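Local coordinates for protein Asp/Glu-specific dipeptidyl-peptidase (Flavobacterium psychrophilum, PDB 5JXF) that removes dipeptides from the N-terminus of oligopeptides as a serine peptidase of family S46, strictly requiring aspartate or glutamate at the P1 position, at residues Leu647-Thr657 / Arg697-Phe708. Residues are numbered along the deposited sequence; the frame is centred on the assembly and turned at random.
Sequences LPVCFIGTNHT and RNVMVDMRYVLF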
ATOM      1  N   LEU A 647      -8.687 -19.662   9.646  1.00 47.16           N
ATOM      2  CA  LEU A 647      -7.378 -20.317   9.627  1.00 46.33           C
ATOM      3  C   LEU A 647      -6.265 -19.294   9.784  1.00 45.87           C
ATOM      4  O   LEU A 647      -5.995 -18.508   8.868  1.00 53.39           O
ATOM      5  CB  LEU A 647      -7.172 -21.097   8.336  1.00 45.86           C
ATOM      6  CG  LEU A 647      -5.978 -22.045   8.330  1.00 51.38           C
ATOM      7  CD1 LEU A 647      -6.259 -23.262   9.218  1.00 53.01           C
ATOM      8  CD2 LEU A 647      -5.654 -22.468   6.909  1.00 55.59           C
ATOM      9  N   PRO A 648      -5.636 -19.272  10.955  1.00 50.16           N
ATOM     10  CA  PRO A 648      -4.474 -18.413  11.166  1.00 49.95           C
ATOM     11  C   PRO A 648      -3.407 -18.730  10.130  1.00 42.71           C
ATOM     12  O   PRO A 648      -3.302 -19.865   9.664  1.00 46.36           O
ATOM     13  CB  PRO A 648      -4.014 -18.787  12.573  1.00 62.51           C
ATOM     14  CG  PRO A 648      -5.247 -19.312  13.226  1.00 61.25           C
ATOM     15  CD  PRO A 648      -5.981 -20.043  12.157  1.00 57.61           C
ATOM     16  N   VAL A 649      -2.637 -17.734   9.733  1.00 42.68           N
ATOM     17  CA  VAL A 649      -1.630 -17.994   8.732  1.00 46.92           C
ATOM     18  C   VAL A 649      -0.258 -17.507   9.209  1.00 42.12           C
ATOM     19  O   VAL A 649       0.699 -18.268   9.180  1.00 43.78           O
ATOM     20  CB  VAL A 649      -2.023 -17.358   7.389  1.00 53.38           C
ATOM     21  CG1 VAL A 649      -0.882 -17.413   6.416  1.00 50.43           C
ATOM     22  CG2 VAL A 649      -3.211 -18.085   6.813  1.00 57.01           C
ATOM     23  N   CYS A 650      -0.166 -16.249   9.639  1.00 41.99           N
ATOM     24  CA  CYS A 650       1.094 -15.677  10.117  1.00 42.63           C
ATOM     25  C   CYS A 650       0.842 -14.848  11.359  1.00 45.58           C
ATOM     26  O   CYS A 650      -0.301 -14.461  11.636  1.00 41.03           O
ATOM     27  CB  CYS A 650       1.766 -14.786   9.054  1.00 36.23           C
ATOM     28  SG  CYS A 650       2.174 -15.567   7.478  1.00 48.14           S
ATOM     29  N   PHE A 651       1.913 -14.572  12.098  1.00 34.89           N
ATOM     30  CA  PHE A 651       1.865 -13.578  13.165  1.00 37.54           C
ATOM     31  C   PHE A 651       3.226 -12.912  13.366  1.00 40.48           C
ATOM     32  O   PHE A 651       4.216 -13.299  12.742  1.00 47.20           O
ATOM     33  CB  PHE A 651       1.349 -14.190  14.485  1.00 40.69           C
ATOM     34  CG  PHE A 651       2.268 -15.227  15.112  1.00 39.79           C
ATOM     35  CD1 PHE A 651       2.220 -16.546  14.709  1.00 39.56           C
ATOM     36  CD2 PHE A 651       3.131 -14.880  16.142  1.00 36.80           C
ATOM     37  CE1 PHE A 651       3.048 -17.508  15.307  1.00 46.17           C
ATOM     38  CE2 PHE A 651       3.946 -15.831  16.746  1.00 40.68           C
ATOM     39  CZ  PHE A 651       3.909 -17.141  16.324  1.00 42.10           C
ATOM     40  N   ILE A 652       3.262 -11.884  14.211  1.00 40.23           N
ATOM     41  CA  ILE A 652       4.467 -11.086  14.394  1.00 37.03           C
ATOM     42  C   ILE A 652       4.709 -10.800  15.869  1.00 41.65           C
ATOM     43  O   ILE A 652       3.765 -10.729  16.646  1.00 41.83           O
ATOM     44  CB  ILE A 652       4.404  -9.718  13.644  1.00 46.33           C
ATOM     45  CG1 ILE A 652       3.055  -9.015  13.872  1.00 41.66           C
ATOM     46  CG2 ILE A 652       4.615  -9.912  12.166  1.00 49.65           C
ATOM     47  CD1 ILE A 652       3.010  -7.525  13.323  1.00 40.68           C
ATOM     48  N   GLY A 653       5.973 -10.621  16.235  1.00 39.38           N
ATOM     49  CA  GLY A 653       6.328 -10.269  17.592  1.00 44.10           C
ATOM     50  C   GLY A 653       7.527  -9.351  17.716  1.00 44.08           C
ATOM     51  O   GLY A 653       8.149  -8.956  16.731  1.00 48.03           O
ATOM     52  N   THR A 654       7.856  -9.011  18.953  1.00 44.29           N
ATOM     53  CA  THR A 654       8.949  -8.113  19.234  1.00 45.41           C
ATOM     54  C   THR A 654      10.304  -8.837  19.368  1.00 47.84           C
ATOM     55  O   THR A 654      11.193  -8.354  20.044  1.00 50.14           O
ATOM     56  CB  THR A 654       8.679  -7.328  20.521  1.00 45.23           C
ATOM     57  OG1 THR A 654       8.495  -8.243  21.609  1.00 48.21           O
ATOM     58  CG2 THR A 654       7.407  -6.489  20.360  1.00 46.90           C
ATOM     59  N   ASN A 655      10.459  -9.978  18.713  1.00 43.39           N
ATOM     60  CA  ASN A 655      11.746 -10.670  18.736  1.00 45.97           C
ATOM     61  C   ASN A 655      12.732 -10.027  17.767  1.00 48.59           C
ATOM     62  O   ASN A 655      12.376  -9.644  16.664  1.00 53.85           O
ATOM     63  CB  ASN A 655      11.576 -12.150  18.384  1.00 33.36           C
ATOM     64  CG  ASN A 655      10.516 -12.830  19.208  1.00 52.60           C
ATOM     65  OD1 ASN A 655      10.737 -13.157  20.369  1.00 59.83           O
ATOM     66  ND2 ASN A 655       9.362 -13.082  18.597  1.00 49.83           N
ATOM     67  N   HIS A 656      13.987  -9.928  18.180  1.00 52.33           N
ATOM     68  CA  HIS A 656      15.007  -9.315  17.350  1.00 49.54           C
ATOM     69  C   HIS A 656      15.709 -10.379  16.524  1.00 53.74           C
ATOM     70  O   HIS A 656      16.427 -11.217  17.068  1.00 51.84           O
ATOM     71  CB  HIS A 656      16.010  -8.558  18.226  1.00 52.13           C
ATOM     72  CG  HIS A 656      16.990  -7.721  17.459  1.00 56.93           C
ATOM     73  ND1 HIS A 656      18.067  -7.097  18.059  1.00 61.99           N
ATOM     74  CD2 HIS A 656      17.062  -7.405  16.144  1.00 54.66           C
ATOM     75  CE1 HIS A 656      18.756  -6.439  17.147  1.00 55.09           C
ATOM     76  NE2 HIS A 656      18.172  -6.612  15.976  1.00 56.49           N
ATOM     77  N   THR A 657      15.511 -10.329  15.211  1.00 48.68           N
ATOM     78  CA  THR A 657      16.093 -11.289  14.275  1.00 45.96           C
ATOM     79  C   THR A 657      16.857 -10.622  13.142  1.00 47.49           C
ATOM     80  O   THR A 657      16.816  -9.403  12.994  1.00 49.66           O
ATOM     81  CB  THR A 657      15.004 -12.181  13.640  1.00 46.32           C
ATOM     82  OG1 THR A 657      14.000 -11.347  13.055  1.00 47.25           O
ATOM     83  CG2 THR A 657      14.355 -13.086  14.683  1.00 38.50           C
ATOM     84  N   ARG A 697       9.557  -5.790  14.122  1.00 38.31           N
ATOM     85  CA  ARG A 697       8.841  -7.015  14.405  1.00 38.34           C
ATOM     86  C   ARG A 697       9.388  -8.143  13.554  1.00 48.52           C
ATOM     87  O   ARG A 697       9.841  -7.926  12.433  1.00 42.99           O
ATOM     88  CB  ARG A 697       7.325  -6.870  14.132  1.00 41.24           C
ATOM     89  CG  ARG A 697       6.607  -5.815  14.940  1.00 40.10           C
ATOM     90  CD  ARG A 697       6.432  -6.214  16.405  1.00 50.01           C
ATOM     91  NE  ARG A 697       5.631  -5.236  17.152  1.00 49.64           N
ATOM     92  CZ  ARG A 697       6.132  -4.134  17.706  1.00 47.89           C
ATOM     93  NH1 ARG A 697       7.436  -3.854  17.595  1.00 43.18           N
ATOM     94  NH2 ARG A 697       5.333  -3.303  18.363  1.00 44.32           N
ATOM     95  N   ASN A 698       9.317  -9.367  14.067  1.00 45.31           N
ATOM     96  CA  ASN A 698       9.666 -10.495  13.229  1.00 37.38           C
ATOM     97  C   ASN A 698       8.386 -11.150  12.741  1.00 40.89           C
ATOM     98  O   ASN A 698       7.351 -11.049  13.403  1.00 40.19           O
ATOM     99  CB  ASN A 698      10.574 -11.490  13.984  1.00 37.51           C
ATOM    100  CG  ASN A 698       9.822 -12.309  15.041  1.00 41.89           C
ATOM    101  OD1 ASN A 698       9.208 -11.760  15.970  1.00 42.55           O
ATOM    102  ND2 ASN A 698       9.868 -13.631  14.896  1.00 38.83           N
ATOM    103  N   VAL A 699       8.446 -11.787  11.577  1.00 39.15           N
ATOM    104  CA  VAL A 699       7.280 -12.452  11.005  1.00 42.86           C
ATOM    105  C   VAL A 699       7.448 -13.966  11.052  1.00 40.91           C
ATOM    106  O   VAL A 699       8.482 -14.499  10.628  1.00 41.36           O
ATOM    107  CB  VAL A 699       7.039 -12.003   9.560  1.00 46.04           C
ATOM    108  CG1 VAL A 699       5.609 -12.380   9.076  1.00 35.03           C
ATOM    109  CG2 VAL A 699       7.236 -10.494   9.472  1.00 47.05           C
ATOM    110  N   MET A 700       6.414 -14.638  11.560  1.00 38.24           N
ATOM    111  CA  MET A 700       6.383 -16.089  11.781  1.00 32.68           C
ATOM    112  C   MET A 700       5.218 -16.763  11.098  1.00 39.76           C
ATOM    113  O   MET A 700       4.099 -16.234  11.080  1.00 35.57           O
ATOM    114  CB  MET A 700       6.318 -16.392  13.281  1.00 31.62           C
ATOM    115  CG  MET A 700       7.610 -16.132  14.049  1.00 30.98           C
ATOM    116  SD  MET A 700       7.368 -15.528  15.748  1.00 45.44           S
ATOM    117  CE  MET A 700       6.621 -13.915  15.416  1.00 55.64           C
ATOM    118  N   VAL A 701       5.455 -17.932  10.521  1.00 43.64           N
ATOM    119  CA  VAL A 701       4.325 -18.732  10.063  1.00 35.93           C
ATOM    120  C   VAL A 701       3.705 -19.378  11.289  1.00 41.65           C
ATOM    121  O   VAL A 701       4.416 -19.961  12.107  1.00 36.05           O
ATOM    122  CB  VAL A 701       4.706 -19.839   9.047  1.00 48.46           C
ATOM    123  CG1 VAL A 701       3.443 -20.338   8.334  1.00 36.78           C
ATOM    124  CG2 VAL A 701       5.740 -19.367   8.041  1.00 50.58           C
ATOM    125  N   ASP A 702       2.384 -19.271  11.417  1.00 38.80           N
ATOM    126  CA  ASP A 702       1.634 -19.949  12.473  1.00 39.88           C
ATOM    127  C   ASP A 702       1.726 -21.467  12.273  1.00 35.93           C
ATOM    128  O   ASP A 702       1.486 -21.930  11.161  1.00 39.36           O
ATOM    129  CB  ASP A 702       0.163 -19.462  12.431  1.00 38.61           C
ATOM    130  CG  ASP A 702      -0.605 -19.807  13.680  1.00 48.35           C
ATOM    131  OD1 ASP A 702      -0.687 -21.015  14.018  1.00 50.68           O
ATOM    132  OD2 ASP A 702      -1.101 -18.860  14.334  1.00 47.26           O
ATOM    133  N   MET A 703       2.068 -22.246  13.311  1.00 46.18           N
ATOM    134  CA  MET A 703       2.262 -23.699  13.137  1.00 38.62           C
ATOM    135  C   MET A 703       0.933 -24.382  12.756  1.00 44.23           C
ATOM    136  O   MET A 703       0.920 -25.401  12.053  1.00 44.17           O
ATOM    137  CB  MET A 703       2.878 -24.345  14.397  1.00 33.14           C
ATOM    138  CG  MET A 703       4.475 -24.289  14.437  1.00 32.34           C
ATOM    139  SD  MET A 703       5.200 -24.801  12.903  1.00 52.81           S
ATOM    140  CE  MET A 703       4.670 -26.510  12.915  1.00 33.27           C
ATOM    141  N   ARG A 704      -0.190 -23.813  13.181  1.00 43.68           N
ATOM    142  CA  ARG A 704      -1.485 -24.310  12.704  1.00 44.19           C
ATOM    143  C   ARG A 704      -1.612 -24.292  11.170  1.00 38.76           C
ATOM    144  O   ARG A 704      -2.149 -25.224  10.586  1.00 48.20           O
ATOM    145  CB  ARG A 704      -2.632 -23.515  13.331  1.00 52.02           C
ATOM    146  CG  ARG A 704      -2.804 -23.817  14.815  1.00 46.89           C
ATOM    147  CD  ARG A 704      -3.807 -22.881  15.454  1.00 48.41           C
ATOM    148  NE  ARG A 704      -3.302 -21.514  15.479  1.00 58.01           N
ATOM    149  CZ  ARG A 704      -3.949 -20.486  16.026  1.00 55.51           C
ATOM    150  NH1 ARG A 704      -5.130 -20.682  16.602  1.00 50.29           N
ATOM    151  NH2 ARG A 704      -3.410 -19.264  16.001  1.00 45.62           N
ATOM    152  N   TYR A 705      -1.098 -23.258  10.516  1.00 40.01           N
ATOM    153  CA  TYR A 705      -1.108 -23.194   9.046  1.00 37.63           C
ATOM    154  C   TYR A 705      -0.130 -24.184   8.412  1.00 47.46           C
ATOM    155  O   TYR A 705      -0.438 -24.794   7.382  1.00 48.31           O
ATOM    156  CB  TYR A 705      -0.782 -21.774   8.573  1.00 38.80           C
ATOM    157  CG  TYR A 705      -1.005 -21.566   7.086  1.00 47.42           C
ATOM    158  CD1 TYR A 705      -2.223 -21.890   6.497  1.00 60.32           C
ATOM    159  CD2 TYR A 705      -0.021 -21.018   6.287  1.00 45.96           C
ATOM    160  CE1 TYR A 705      -2.437 -21.706   5.151  1.00 56.20           C
ATOM    161  CE2 TYR A 705      -0.225 -20.823   4.941  1.00 47.27           C
ATOM    162  CZ  TYR A 705      -1.437 -21.167   4.383  1.00 49.97           C
ATOM    163  OH  TYR A 705      -1.626 -20.987   3.046  1.00 50.70           O
ATOM    164  N   VAL A 706       1.058 -24.326   9.016  1.00 39.72           N
ATOM    165  CA  VAL A 706       2.003 -25.335   8.550  1.00 46.27           C
ATOM    166  C   VAL A 706       1.357 -26.717   8.533  1.00 45.41           C
ATOM    167  O   VAL A 706       1.341 -27.405   7.505  1.00 45.45           O
ATOM    168  CB  VAL A 706       3.267 -25.377   9.430  1.00 43.98           C
ATOM    169  CG1 VAL A 706       4.187 -26.518   8.994  1.00 44.06           C
ATOM    170  CG2 VAL A 706       3.981 -24.034   9.367  1.00 41.06           C
ATOM    171  N   LEU A 707       0.792 -27.114   9.666  1.00 49.32           N
ATOM    172  CA  LEU A 707       0.205 -28.448   9.768  1.00 53.90           C
ATOM    173  C   LEU A 707      -1.002 -28.602   8.831  1.00 54.22           C
ATOM    174  O   LEU A 707      -1.154 -29.628   8.164  1.00 52.97           O
ATOM    175  CB  LEU A 707      -0.193 -28.748  11.213  1.00 55.32           C
ATOM    176  CG  LEU A 707       0.895 -28.696  12.293  1.00 54.77           C
ATOM    177  CD1 LEU A 707       0.265 -28.908  13.659  1.00 60.21           C
ATOM    178  CD2 LEU A 707       2.003 -29.727  12.047  1.00 52.88           C
ATOM    179  N   PHE A 708      -1.839 -27.571   8.767  1.00 44.31           N
ATOM    180  CA  PHE A 708      -2.926 -27.524   7.785  1.00 47.51           C
ATOM    181  C   PHE A 708      -2.426 -27.807   6.361  1.00 44.32           C
ATOM    182  O   PHE A 708      -3.030 -28.579   5.620  1.00 43.28           O
ATOM    183  CB  PHE A 708      -3.631 -26.158   7.820  1.00 43.51           C
ATOM    184  CG  PHE A 708      -4.684 -25.988   6.761  1.00 50.24           C
ATOM    185  CD1 PHE A 708      -5.981 -26.461   6.962  1.00 56.08           C
ATOM    186  CD2 PHE A 708      -4.389 -25.351   5.570  1.00 52.09           C
ATOM    187  CE1 PHE A 708      -6.958 -26.303   5.983  1.00 53.51           C
ATOM    188  CE2 PHE A 708      -5.366 -25.179   4.591  1.00 52.74           C
ATOM    189  CZ  PHE A 708      -6.654 -25.662   4.795  1.00 50.16           C
TER
HETATM  190  O   HOH W   1      -1.610 -16.232  13.949  1.00 51.70           O
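Strands 648-653 and 698-702 pair antiparallel, with F651 and M700 exchanging two backbone hydrogen bonds and G653 and N698 two more. A fifth runs from D702 N to V649 O (3.0 Å), where the second strand turns into helix 703-713. M700 sets its CB over one face of the F651 ring. The M700 chain bends at chi3 (-66°), and SD lies oblique to that ring, 4.3 Å from its centroid, a Met-aromatic contact. I652 and V699 lie side by side on the other face of the sheet. Just past the first strand, N655 ND2 donates to N698 OD1 (2.9 Å, 163°). The same ND2 also bonds T280, and N698 ND2 reaches N677 on strand 673-680. Further on, T657 touches the bound aspartic acid and packs its OG1 on N698 CB (3.6 Å), which places this end of the contact at the ligand pocket.

At the helix end, D702 is the N-cap. Its OD1 accepts from R704 N and R704 NE, and its OD2 forms a salt bridge with R704 NH2 (2.9 Å). This side-on grip fixes the guanidinium, and P648 CG sits over its centre. R704 NH1 forms a second salt bridge, with E643. A water joins D702 OD2 to C650 O. L647 CD2 rests on the F708 ring face, 3.5 Å from its centroid, while V649 CG2 covers that of Y705.

The buried D702 charge is thus met by the backbone N and the guanidinium of R704 and by a water, which probably favours its ionised form.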